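Local atomic coordinates of ferredoxin--NADP reductase, apicoplast (Plasmodium falciparum, PDB entry 3JQQ), a protein that catalyses electron transfer between ferredoxin and NADP(H) through a bound FAD in the apicoplast, possibly serving the last step of isoprenoid precursor synthesis. Residues V27-P32 / N219-L224. The protein carries 1 engineered substitution. Numbering follows the deposited sequence.
Sequences VRPNSP and NEDSIL
A bend at chi3 (-65°) turns NE of Arg28, and Asp221 holds CG beside its backbone N (chi1 -78°), with Arg28 CB against that carboxylate carbon. Arg28 NH2 donates to two carbonyl oxygens lying in the guanidinium plane, Glu220 O at 2.8 Å and Ile223 O at 2.9 Å, each met on a lone pair; this pair fixes the rotation of the group, while Asp221 O lies over one face. That same Asp221 O takes a nearly straight bond from Arg28 N (3.0 Å, 173°). In return, Asp221 OD2 accepts through its anti lone pair, at 2.8 Å, from N of Asn30, a residue of the type I turn Arg28-Ser31. Arg28 NE and Asp221 OD1 stay 4.1 Å apart, beyond a salt bridge, and a water lies between them at distances short enough to leave its exact position doubtful. Asn219 ND2 reaches Asn30 O at 2.9 Å, approaching from above the carbonyl plane, and Ser31 OG donates at 2.8 Å to Ser222 OG, which in turn donates to Asn219 OD1. Val27 CG1 packs beside Leu224 CD2 at 3.7 Å. The contact thus ties the FAD-binding region to the NAD-binding region of the reductase: the loop between strands 16-25 and 35-41 meets the one leading from strand 211-217 to helix 226-235, with Ile223 against strands 211-217 and 240-246, and Val27 and Leu224 both on Val35 of strand 35-41.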
# COMPACT_ATOMS: atom_id res chain seq x y z
N VAL B 27 -4.45 9.86 16.79
CA VAL B 27 -3.37 9.18 17.49
C VAL B 27 -2.81 10.03 18.63
O VAL B 27 -3.13 11.21 18.76
CB VAL B 27 -2.21 8.79 16.54
CG1 VAL B 27 -2.67 7.71 15.57
CG2 VAL B 27 -1.70 10.02 15.80
N ARG B 28 -1.98 9.41 19.45
CA ARG B 28 -1.39 10.07 20.59
C ARG B 28 0.12 10.22 20.36
O ARG B 28 0.69 9.54 19.51
CB ARG B 28 -1.75 9.32 21.87
CG ARG B 28 -3.25 9.38 22.15
CD ARG B 28 -3.77 8.23 23.01
NE ARG B 28 -3.65 6.93 22.35
CZ ARG B 28 -4.38 6.54 21.31
NH1 ARG B 28 -5.29 7.35 20.79
NH2 ARG B 28 -4.19 5.34 20.79
N PRO B 29 0.77 11.12 21.12
CA PRO B 29 2.12 11.62 20.84
C PRO B 29 3.18 10.58 20.46
O PRO B 29 4.01 10.85 19.60
CB PRO B 29 2.50 12.32 22.15
CG PRO B 29 1.21 12.81 22.68
CD PRO B 29 0.19 11.75 22.32
N ASN B 30 3.17 9.41 21.10
CA ASN B 30 4.18 8.40 20.82
C ASN B 30 3.99 7.70 19.47
O ASN B 30 4.78 6.83 19.10
CB ASN B 30 4.27 7.37 21.95
CG ASN B 30 4.92 7.94 23.20
OD1 ASN B 30 4.62 7.51 24.32
ND2 ASN B 30 5.82 8.91 23.02
N SER B 31 2.95 8.08 18.74
CA SER B 31 2.69 7.51 17.41
C SER B 31 3.55 8.21 16.36
O SER B 31 3.72 9.43 16.40
CB SER B 31 1.21 7.62 17.05
OG SER B 31 0.94 7.00 15.80
N PRO B 32 4.09 7.44 15.41
CA PRO B 32 4.84 8.00 14.28
C PRO B 32 3.89 8.40 13.16
O PRO B 32 4.32 8.97 12.15
CB PRO B 32 5.72 6.84 13.84
CG PRO B 32 4.94 5.63 14.19
CD PRO B 32 4.17 5.96 15.44
N ASN B 219 2.08 0.92 17.83
CA ASN B 219 2.15 0.91 19.29
C ASN B 219 0.82 1.35 19.90
O ASN B 219 -0.14 1.59 19.18
CB ASN B 219 3.30 1.79 19.78
CG ASN B 219 3.15 3.24 19.36
OD1 ASN B 219 2.09 3.65 18.90
ND2 ASN B 219 4.21 4.02 19.51
N GLU B 220 0.77 1.45 21.23
CA GLU B 220 -0.46 1.84 21.92
C GLU B 220 -1.01 3.19 21.45
O GLU B 220 -2.23 3.36 21.33
CB GLU B 220 -0.23 1.89 23.44
CG GLU B 220 0.17 0.56 24.07
CD GLU B 220 1.67 0.31 24.03
OE1 GLU B 220 2.36 0.95 23.21
OE2 GLU B 220 2.16 -0.53 24.83
N ASP B 221 -0.13 4.14 21.20
CA ASP B 221 -0.55 5.48 20.79
C ASP B 221 -1.05 5.51 19.35
O ASP B 221 -1.53 6.54 18.87
CB ASP B 221 0.59 6.49 20.98
CG ASP B 221 0.75 6.92 22.42
OD1 ASP B 221 0.23 6.23 23.33
OD2 ASP B 221 1.40 7.96 22.66
N SER B 222 -0.93 4.38 18.65
CA SER B 222 -1.35 4.30 17.26
C SER B 222 -2.71 3.63 17.09
O SER B 222 -3.23 3.55 15.98
CB SER B 222 -0.30 3.57 16.42
OG SER B 222 0.94 4.27 16.43
N ILE B 223 -3.29 3.17 18.20
CA ILE B 223 -4.63 2.59 18.16
C ILE B 223 -5.64 3.66 17.77
O ILE B 223 -5.81 4.66 18.46
CB ILE B 223 -5.04 1.98 19.51
CG1 ILE B 223 -4.04 0.91 19.94
CG2 ILE B 223 -6.44 1.40 19.43
CD1 ILE B 223 -4.23 0.45 21.37
N LEU B 224 -6.31 3.45 16.65
CA LEU B 224 -7.34 4.37 16.19
C LEU B 224 -8.65 4.07 16.91
O LEU B 224 -9.02 2.90 17.08
CB LEU B 224 -7.50 4.27 14.68
CG LEU B 224 -6.17 4.48 13.94
CD1 LEU B 224 -6.34 4.34 12.43
CD2 LEU B 224 -5.57 5.83 14.29
O HOH W 1 -2.24 5.66 23.98
O HOH W 2 2.35 9.22 24.88